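Local coordinates for protein subclass B3 metallo-beta-lactamase (Sphingobium indicum, PDB 7LUU) that probably hydrolyses beta-lactam antibiotics with two zinc ions, as a subclass B3 metallo-beta-lactamase, at residues R45-L56 and A93-I101; G151-K159 and Y166-S174. All coordinates share one frame; numbering follows the deposited sequence.

Interaction 1 of 2, residues R45-L56 and A93-I101. With SO4 (sulfate ion), chain E; SO4 (sulfate ion), chain D.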
loop_
_atom_site.group_PDB
_atom_site.type_symbol
_atom_site.label_atom_id
_atom_site.label_comp_id
_atom_site.label_asym_id
_atom_site.label_seq_id
_atom_site.Cartn_x
_atom_site.Cartn_y
_atom_site.Cartn_z
ATOM N N ARG A 45 -6.675 18.353 -4.413
ATOM C CA ARG A 45 -5.868 19.236 -5.248
ATOM C C ARG A 45 -4.667 18.453 -5.797
ATOM O O ARG A 45 -4.006 17.749 -5.023
ATOM C CB ARG A 45 -5.476 20.480 -4.396
ATOM C CG ARG A 45 -4.716 21.590 -5.139
ATOM C CD ARG A 45 -4.332 22.788 -4.204
ATOM N NE ARG A 45 -5.541 23.288 -3.566
ATOM C CZ ARG A 45 -5.745 23.274 -2.250
ATOM N NH1 ARG A 45 -4.839 22.795 -1.417
ATOM N NH2 ARG A 45 -6.943 23.654 -1.790
ATOM N N PRO A 46 -4.432 18.432 -7.131
ATOM C CA PRO A 46 -3.519 17.436 -7.733
ATOM C C PRO A 46 -2.077 17.588 -7.293
ATOM O O PRO A 46 -1.593 18.703 -6.999
ATOM C CB PRO A 46 -3.617 17.719 -9.240
ATOM C CG PRO A 46 -4.954 18.428 -9.375
ATOM C CD PRO A 46 -5.123 19.246 -8.178
ATOM N N MET A 47 -1.405 16.449 -7.207
ATOM C CA MET A 47 0.043 16.361 -7.023
ATOM C C MET A 47 0.710 15.618 -8.171
ATOM O O MET A 47 0.136 14.733 -8.766
ATOM C CB MET A 47 0.390 15.601 -5.693
ATOM C CG MET A 47 -0.194 16.392 -4.538
ATOM S SD MET A 47 0.151 15.572 -2.937
ATOM C CE MET A 47 1.880 15.956 -2.798
ATOM N N ALA A 48 1.994 15.908 -8.374
ATOM C CA ALA A 48 2.851 15.156 -9.292
ATOM C C ALA A 48 2.181 14.906 -10.634
ATOM O O ALA A 48 2.049 13.774 -11.107
ATOM C CB ALA A 48 3.280 13.846 -8.631
ATOM N N VAL A 49 1.742 15.998 -11.253
ATOM C CA VAL A 49 0.852 15.871 -12.393
ATOM C C VAL A 49 1.551 15.211 -13.572
ATOM O O VAL A 49 0.939 14.423 -14.310
ATOM C CB VAL A 49 0.305 17.271 -12.713
ATOM C CG1 VAL A 49 -0.483 17.210 -14.010
ATOM C CG2 VAL A 49 -0.604 17.751 -11.573
ATOM N N GLU A 50 2.851 15.446 -13.764
ATOM C CA GLU A 50 3.557 14.787 -14.865
ATOM C C GLU A 50 3.705 13.276 -14.615
ATOM O O GLU A 50 3.359 12.448 -15.484
ATOM C CB GLU A 50 4.928 15.443 -15.050
ATOM C CG GLU A 50 4.848 16.810 -15.686
ATOM C CD GLU A 50 3.966 16.813 -16.926
ATOM O OE1 GLU A 50 3.036 17.664 -16.971
ATOM O OE2 GLU A 50 4.193 15.939 -17.821
ATOM N N ARG A 51 4.167 12.905 -13.418
ATOM C CA ARG A 51 4.284 11.495 -13.076
ATOM C C ARG A 51 2.935 10.807 -13.069
ATOM O O ARG A 51 2.858 9.589 -13.319
ATOM C CB ARG A 51 4.933 11.345 -11.704
ATOM C CG ARG A 51 6.449 11.593 -11.825
ATOM C CD ARG A 51 7.107 11.663 -10.475
ATOM N NE ARG A 51 6.856 13.017 -9.934
ATOM C CZ ARG A 51 7.287 13.404 -8.755
ATOM N NH1 ARG A 51 6.974 14.629 -8.322
ATOM N NH2 ARG A 51 7.980 12.519 -8.011
ATOM N N ALA A 52 1.866 11.563 -12.743
ATOM C CA ALA A 52 0.530 11.002 -12.687
ATOM C C ALA A 52 0.032 10.539 -14.056
ATOM O O ALA A 52 -0.842 9.644 -14.100
ATOM C CB ALA A 52 -0.457 12.017 -12.032
ATOM N N LYS A 53 0.585 11.076 -15.170
ATOM C CA LYS A 53 0.155 10.594 -16.485
ATOM C C LYS A 53 0.419 9.101 -16.641
ATOM O O LYS A 53 -0.374 8.391 -17.278
ATOM C CB LYS A 53 0.855 11.385 -17.597
ATOM C CG LYS A 53 0.468 12.834 -17.578
ATOM C CD LYS A 53 1.349 13.672 -18.523
ATOM C CE LYS A 53 0.914 15.122 -18.508
ATOM N NZ LYS A 53 1.874 15.916 -19.368
ATOM N N GLU A 54 1.530 8.611 -16.089
ATOM C CA GLU A 54 1.832 7.191 -16.068
ATOM C C GLU A 54 1.176 6.477 -14.887
ATOM O O GLU A 54 0.569 5.402 -15.062
ATOM C CB GLU A 54 3.340 6.947 -15.991
ATOM C CG GLU A 54 4.121 7.545 -17.133
ATOM C CD GLU A 54 5.125 6.578 -17.698
ATOM O OE1 GLU A 54 5.010 6.305 -18.913
ATOM O OE2 GLU A 54 6.012 6.084 -16.935
ATOM N N TRP A 55 1.372 7.002 -13.672
ATOM C CA TRP A 55 0.856 6.326 -12.486
ATOM C C TRP A 55 -0.644 6.113 -12.579
ATOM O O TRP A 55 -1.146 5.073 -12.153
ATOM C CB TRP A 55 1.111 7.156 -11.219
ATOM C CG TRP A 55 2.456 7.023 -10.621
ATOM C CD1 TRP A 55 3.302 5.951 -10.679
ATOM C CD2 TRP A 55 3.088 8.000 -9.781
ATOM N NE1 TRP A 55 4.451 6.218 -9.925
ATOM C CE2 TRP A 55 4.331 7.475 -9.376
ATOM C CE3 TRP A 55 2.721 9.289 -9.348
ATOM C CZ2 TRP A 55 5.204 8.200 -8.538
ATOM C CZ3 TRP A 55 3.609 10.023 -8.539
ATOM C CH2 TRP A 55 4.821 9.455 -8.138
ATOM N N LEU A 56 -1.381 7.124 -13.053
ATOM C CA LEU A 56 -2.832 7.069 -13.005
ATOM C C LEU A 56 -3.428 6.692 -14.369
ATOM O O LEU A 56 -4.615 6.872 -14.596
ATOM C CB LEU A 56 -3.395 8.429 -12.551
ATOM C CG LEU A 56 -2.927 8.821 -11.161
ATOM C CD1 LEU A 56 -3.647 10.138 -10.732
ATOM C CD2 LEU A 56 -3.250 7.745 -10.135
ATOM N N ALA A 93 -3.936 5.964 -3.784
ATOM C CA ALA A 93 -3.210 6.664 -4.846
ATOM C C ALA A 93 -3.021 8.162 -4.505
ATOM O O ALA A 93 -2.816 8.541 -3.335
ATOM C CB ALA A 93 -3.878 6.419 -6.223
ATOM N N LEU A 94 -2.974 9.007 -5.561
ATOM C CA LEU A 94 -2.723 10.450 -5.404
ATOM C C LEU A 94 -4.007 11.195 -5.026
ATOM O O LEU A 94 -5.111 10.661 -5.136
ATOM C CB LEU A 94 -2.212 11.008 -6.724
ATOM C CG LEU A 94 -0.836 10.490 -7.156
ATOM C CD1 LEU A 94 -0.617 11.023 -8.592
ATOM C CD2 LEU A 94 0.171 11.113 -6.328
ATOM N N PRO A 95 -3.906 12.444 -4.540
ATOM C CA PRO A 95 -5.148 13.142 -4.157
ATOM C C PRO A 95 -6.182 13.210 -5.294
ATOM O O PRO A 95 -7.390 13.019 -5.078
ATOM C CB PRO A 95 -4.643 14.542 -3.752
ATOM C CG PRO A 95 -3.194 14.213 -3.182
ATOM C CD PRO A 95 -2.674 13.227 -4.201
ATOM N N GLN A 96 -5.745 13.537 -6.515
ATOM C CA GLN A 96 -6.695 13.658 -7.602
ATOM C C GLN A 96 -7.231 12.308 -8.059
ATOM O O GLN A 96 -8.172 12.293 -8.854
ATOM C CB GLN A 96 -6.028 14.402 -8.774
ATOM C CG GLN A 96 -4.870 13.628 -9.451
ATOM C CD GLN A 96 -3.463 13.973 -8.897
ATOM O OE1 GLN A 96 -3.257 14.157 -7.682
ATOM N NE2 GLN A 96 -2.490 14.038 -9.804
ATOM N N ALA A 97 -6.700 11.187 -7.520
ATOM C CA ALA A 97 -7.226 9.876 -7.879
ATOM C C ALA A 97 -8.465 9.521 -7.105
ATOM O O ALA A 97 -9.163 8.566 -7.474
ATOM C CB ALA A 97 -6.205 8.786 -7.614
ATOM N N ALA A 98 -8.772 10.241 -6.024
ATOM C CA ALA A 98 -9.914 9.788 -5.213
ATOM C C ALA A 98 -11.209 9.694 -6.023
ATOM O O ALA A 98 -11.881 8.644 -5.969
ATOM C CB ALA A 98 -10.039 10.689 -3.979
ATOM N N PRO A 99 -11.590 10.691 -6.813
ATOM C CA PRO A 99 -12.805 10.523 -7.644
ATOM C C PRO A 99 -12.716 9.374 -8.649
ATOM O O PRO A 99 -13.754 8.748 -8.935
ATOM C CB PRO A 99 -12.931 11.858 -8.397
ATOM C CG PRO A 99 -11.880 12.733 -7.880
ATOM C CD PRO A 99 -10.938 12.012 -6.990
ATOM N N MET A 100 -11.529 9.115 -9.217
ATOM C CA MET A 100 -11.354 8.020 -10.179
ATOM C C MET A 100 -11.547 6.675 -9.490
ATOM O O MET A 100 -12.183 5.776 -10.030
ATOM C CB MET A 100 -9.944 8.158 -10.809
ATOM C CG MET A 100 -9.588 9.614 -11.399
ATOM S SD MET A 100 -7.790 9.623 -11.703
ATOM C CE MET A 100 -7.592 11.338 -12.179
ATOM N N ILE A 101 -11.032 6.541 -8.259
ATOM C CA ILE A 101 -11.248 5.309 -7.486
ATOM C C ILE A 101 -12.727 5.080 -7.223
ATOM O O ILE A 101 -13.237 3.954 -7.415
ATOM C CB ILE A 101 -10.466 5.373 -6.159
ATOM C CG1 ILE A 101 -8.980 5.260 -6.507
ATOM C CG2 ILE A 101 -10.832 4.155 -5.234
ATOM C CD1 ILE A 101 -8.048 5.691 -5.302
HETATM S S SO4 E . 5.706 16.158 -11.507
HETATM O O1 SO4 E . 5.927 16.582 -10.125
HETATM O O2 SO4 E . 6.939 16.297 -12.311
HETATM O O3 SO4 E . 5.334 14.732 -11.632
HETATM O O4 SO4 E . 4.713 17.024 -12.077
HETATM S S SO4 D . 8.812 14.331 -4.776
HETATM O O1 SO4 D . 9.490 15.562 -4.377
HETATM O O2 SO4 D . 9.658 13.523 -5.656
HETATM O O3 SO4 D . 8.560 13.571 -3.545
HETATM O O4 SO4 D . 7.556 14.651 -5.476
#
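Pro-46 and Gln-96 bring the backbones of 45-56 and 93-101 to 4.9 Å between their CA atoms, an extended N-terminal arm that leads into helix 49-55 lying against the turn leading to helix 98-107. In this metallo-beta-lactamase fold the turn follows strand 87-90 of the seven-stranded sheet, and the arm is fastened to it by one side-chain amide. Gln-96 grips Met-47 at both backbone polar atoms: its NE2 donates to Met-47 O at 2.9 Å, nearly straight and in the amide plane, while Met-47 N donates to its OE1 at 3.0 Å from above the carbonyl plane. The two bonds fix the rotation of the amide. With chi1 at 67°, CG of Gln-96 sits between its own backbone N and carbonyl carbon, and a bend at chi2 turns the amide onto the arm.

Around this clamp the contact is apolar. Met-47 crosses the Pro-95 ring at about a right angle, SD 3.6 Å from CG. CD1 of Leu-94 packs among Ala-52 CB, Trp-55 CE3 and Leu-56 CD1, the nearest being Ala-52 CB at 3.6 Å. Leu-56, just past the helix, divides its branches, CD1 near Gln-96 CG and CD2 near the CB atoms of Ala-93 and Ala-97. Met-47 and Leu-94 also touch Tyr-125 of helix 125-128.

Two sulfates, probably from the crystallisation liquor, bind here. The chain E sulfate takes the backbone N-H groups of Glu-50 and Arg-51, an anion site at a helix N-terminus; the chain D sulfate is held at the far end of the Arg-51 side chain. The Arg-51 guanidinium bridges both ions at its edge: NE donates to O3 of the chain E sulfate at 2.9 Å, and NH1 donates to O4 of the chain D sulfate, also at 2.9 Å.

Interaction 2 of 2, residues G151-K159 and Y166-S174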
loop_
_atom_site.group_PDB
_atom_site.type_symbol
_atom_site.label_atom_id
_atom_site.label_comp_id
_atom_site.label_asym_id
_atom_site.label_seq_id
_atom_site.Cartn_x
_atom_site.Cartn_y
_atom_site.Cartn_z
ATOM N N GLY A 151 2.586 9.117 10.186
ATOM C CA GLY A 151 2.811 9.789 8.919
ATOM C C GLY A 151 1.519 10.200 8.253
ATOM O O GLY A 151 1.473 11.230 7.595
ATOM N N LEU A 152 0.459 9.389 8.411
ATOM C CA LEU A 152 -0.825 9.754 7.801
ATOM C C LEU A 152 -1.400 10.989 8.475
ATOM O O LEU A 152 -1.975 11.837 7.808
ATOM C CB LEU A 152 -1.814 8.568 7.902
ATOM C CG LEU A 152 -1.424 7.339 7.053
ATOM C CD1 LEU A 152 -2.437 6.209 7.357
ATOM C CD2 LEU A 152 -1.461 7.674 5.553
ATOM N N ARG A 153 -1.250 11.088 9.800
ATOM C CA ARG A 153 -1.777 12.226 10.558
ATOM C C ARG A 153 -1.064 13.484 10.168
ATOM O O ARG A 153 -1.673 14.588 10.135
ATOM C CB ARG A 153 -1.572 12.011 12.070
ATOM C CG ARG A 153 -2.492 11.037 12.734
ATOM C CD ARG A 153 -2.281 10.943 14.310
ATOM N NE ARG A 153 -2.855 9.698 14.779
ATOM C CZ ARG A 153 -2.155 8.627 15.147
ATOM N NH1 ARG A 153 -2.805 7.529 15.551
ATOM N NH2 ARG A 153 -0.822 8.660 15.115
ATOM N N ALA A 154 0.219 13.334 9.851
ATOM C CA ALA A 154 1.005 14.519 9.502
ATOM C C ALA A 154 0.840 14.923 8.054
ATOM O O ALA A 154 0.996 16.142 7.734
ATOM C CB ALA A 154 2.482 14.277 9.784
ATOM N N GLY A 155 0.595 13.976 7.157
ATOM C CA GLY A 155 0.656 14.268 5.718
ATOM C C GLY A 155 2.006 14.818 5.305
ATOM O O GLY A 155 2.083 15.692 4.421
ATOM N N ALA A 156 3.079 14.300 5.905
ATOM C CA ALA A 156 4.430 14.770 5.625
ATOM C C ALA A 156 5.410 13.674 6.042
ATOM O O ALA A 156 5.046 12.774 6.811
ATOM C CB ALA A 156 4.754 16.061 6.390
ATOM N N HIS A 157 6.638 13.780 5.561
ATOM C CA HIS A 157 7.656 12.765 5.875
ATOM C C HIS A 157 8.106 12.809 7.325
ATOM O O HIS A 157 8.457 13.879 7.861
ATOM C CB HIS A 157 8.944 12.971 5.018
ATOM C CG HIS A 157 8.739 12.795 3.532
ATOM N ND1 HIS A 157 8.612 11.562 2.930
ATOM C CD2 HIS A 157 8.627 13.714 2.541
ATOM C CE1 HIS A 157 8.495 11.718 1.613
ATOM N NE2 HIS A 157 8.507 13.011 1.352
ATOM N N ALA A 158 8.228 11.610 7.939
ATOM C CA ALA A 158 8.844 11.500 9.253
ATOM C C ALA A 158 10.367 11.693 9.155
ATOM O O ALA A 158 10.977 11.474 8.106
ATOM C CB ALA A 158 8.563 10.113 9.824
ATOM N N LYS A 159 10.978 12.061 10.295
ATOM C CA LYS A 159 12.417 12.350 10.285
ATOM C C LYS A 159 13.266 11.150 9.890
ATOM O O LYS A 159 14.356 11.344 9.308
ATOM C CB LYS A 159 12.850 12.882 11.655
ATOM C CG LYS A 159 12.363 14.359 11.871
ATOM C CD LYS A 159 12.747 14.862 13.250
ATOM C CE LYS A 159 12.109 16.218 13.525
ATOM N NZ LYS A 159 12.674 16.780 14.790
ATOM N N TYR A 166 13.021 15.146 0.760
ATOM C CA TYR A 166 12.211 15.609 -0.373
ATOM C C TYR A 166 11.162 16.594 0.071
ATOM O O TYR A 166 10.653 17.363 -0.767
ATOM C CB TYR A 166 11.491 14.455 -1.083
ATOM C CG TYR A 166 12.385 13.700 -2.019
ATOM C CD1 TYR A 166 12.853 14.288 -3.194
ATOM C CD2 TYR A 166 12.752 12.412 -1.753
ATOM C CE1 TYR A 166 13.667 13.589 -4.073
ATOM C CE2 TYR A 166 13.567 11.714 -2.614
ATOM C CZ TYR A 166 14.028 12.298 -3.756
ATOM O OH TYR A 166 14.838 11.556 -4.581
ATOM N N GLY A 167 10.830 16.583 1.357
ATOM C CA GLY A 167 9.841 17.483 1.937
ATOM C C GLY A 167 8.466 17.340 1.288
ATOM O O GLY A 167 8.046 16.251 0.843
ATOM N N GLY A 168 7.708 18.441 1.279
ATOM C CA GLY A 168 6.361 18.395 0.723
ATOM C C GLY A 168 5.300 18.098 1.783
ATOM O O GLY A 168 5.586 17.756 2.946
ATOM N N ALA A 169 4.042 18.263 1.363
ATOM C CA ALA A 169 2.910 17.940 2.221
ATOM C C ALA A 169 1.797 17.386 1.358
ATOM O O ALA A 169 1.679 17.731 0.178
ATOM C CB ALA A 169 2.417 19.204 2.975
ATOM N N TRP A 170 0.987 16.528 1.940
ATOM C CA TRP A 170 -0.128 15.950 1.210
ATOM C C TRP A 170 -1.303 15.816 2.175
ATOM O O TRP A 170 -1.119 16.067 3.385
ATOM C CB TRP A 170 0.260 14.597 0.572
ATOM C CG TRP A 170 1.074 13.658 1.456
ATOM C CD1 TRP A 170 0.580 12.633 2.224
ATOM C CD2 TRP A 170 2.478 13.677 1.615
ATOM N NE1 TRP A 170 1.645 11.989 2.847
ATOM C CE2 TRP A 170 2.809 12.663 2.521
ATOM C CE3 TRP A 170 3.514 14.528 1.089
ATOM C CZ2 TRP A 170 4.141 12.408 2.914
ATOM C CZ3 TRP A 170 4.862 14.256 1.476
ATOM C CH2 TRP A 170 5.142 13.214 2.395
ATOM N N PRO A 171 -2.513 15.492 1.700
ATOM C CA PRO A 171 -3.699 15.532 2.579
ATOM C C PRO A 171 -3.513 14.691 3.842
ATOM O O PRO A 171 -3.229 13.473 3.786
ATOM C CB PRO A 171 -4.822 14.986 1.672
ATOM C CG PRO A 171 -4.329 15.427 0.237
ATOM C CD PRO A 171 -2.864 15.208 0.283
ATOM N N ALA A 172 -3.753 15.305 4.997
ATOM C CA ALA A 172 -3.609 14.601 6.266
ATOM C C ALA A 172 -4.886 13.855 6.633
ATOM O O ALA A 172 -5.994 14.244 6.267
ATOM C CB ALA A 172 -3.240 15.561 7.402
ATOM N N VAL A 173 -4.717 12.773 7.389
ATOM C CA VAL A 173 -5.823 11.920 7.794
ATOM C C VAL A 173 -5.967 12.022 9.298
ATOM O O VAL A 173 -4.981 11.893 10.022
ATOM C CB VAL A 173 -5.515 10.441 7.433
ATOM C CG1 VAL A 173 -6.637 9.450 7.923
ATOM C CG2 VAL A 173 -5.285 10.272 5.981
ATOM N N SER A 174 -7.196 12.055 9.767
ATOM C CA SER A 174 -7.383 12.121 11.204
ATOM C C SER A 174 -8.071 10.892 11.769
ATOM O O SER A 174 -7.837 10.562 12.932
ATOM C CB SER A 174 -8.186 13.385 11.580
ATOM O OG SER A 174 -9.278 13.574 10.686
HETATM O O HOH W 1 0.776 10.286 4.751
HETATM O O HOH W 2 -1.580 11.570 5.024
HETATM O O HOH W 3 -4.394 15.013 11.008
HETATM O O HOH W 4 -0.359 17.822 5.343
HETATM O O HOH W 5 7.506 16.097 4.095
HETATM O O HOH W 6 7.550 13.816 -1.170
#
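Trp-170 lays the face of its indole against the turn at Gly-155 and Ala-156, where the chain leaves helix 146-154, and meets the His-157 ring with its edge. The CH-pi contacts come first: Gly-155 CA stands over the five-membered ring, 4.0 Å from its centroid, and Ala-156 CA over the six-membered ring at 3.9 Å. Gly-155 has positive phi, and without a side chain it leaves Trp-170 O close beside its CA; the CA atoms of Gly-155 and Ala-172 are 4.3 Å apart. With chi1 at 43°, CG of Trp-170 lies between its own backbone N and carbonyl carbon, and the indole comes over the turn. The aromatic pair of His-157 and Trp-170 is T-shaped, the imidazole and the six-membered ring at 78°, with Trp-170 CH2 3.5 Å above the centre of the imidazole. His-157 ND1 is hydrogen-bonded to Asp-161 OD2, and NE2 to water 6, so both ring nitrogens are held.

Direct hydrogen bonds are of backbone alone. Trp-170 N donates to Gly-155 O at 2.8 Å, and Val-173 N to Leu-152 O at 2.9 Å, in the last turn of the helix. A CA-H...O contact joins Arg-153 CA to Val-173 O at 3.3 Å.

Waters bridge several further polar atoms. Water 1 accepts from Trp-170 NE1 at 2.7 Å and donates to Gly-151 O; water 2 donates to Leu-152 O and Pro-171 O; water 5 joins His-157 N to Gly-168 O.

The segment 166-174 thus runs back along the C-terminal end of helix 146-154 on its way to strand 176-178. Leu-152 reaches Val-142 and Ala-144 of strand 141-144 as well as Leu-176, while Val-173 packs on Val-142 and on Ile-131 of helix 131-138.

Interactions 1 and 2 follow one another along the chain, their centres about 17 Å apart, yet they touch directly. Met-47 SD lies 3.6 Å from Trp-170 CB, Met-47 CE 3.5 Å from Ala-169 O, and Pro-95 CG 3.6 Å from Pro-171 CD, so both segments of interaction 1 pack against 166-174. Each contact also approaches the dinuclear zinc centre. In interaction 1 the Trp-55 side chain comes within about 4 Å of the side chains of Asp-126 and His-267, ligands of one zinc ion; in interaction 2 the His-157 ring meets that of His-124, which with Glu-122 and His-200 binds the other.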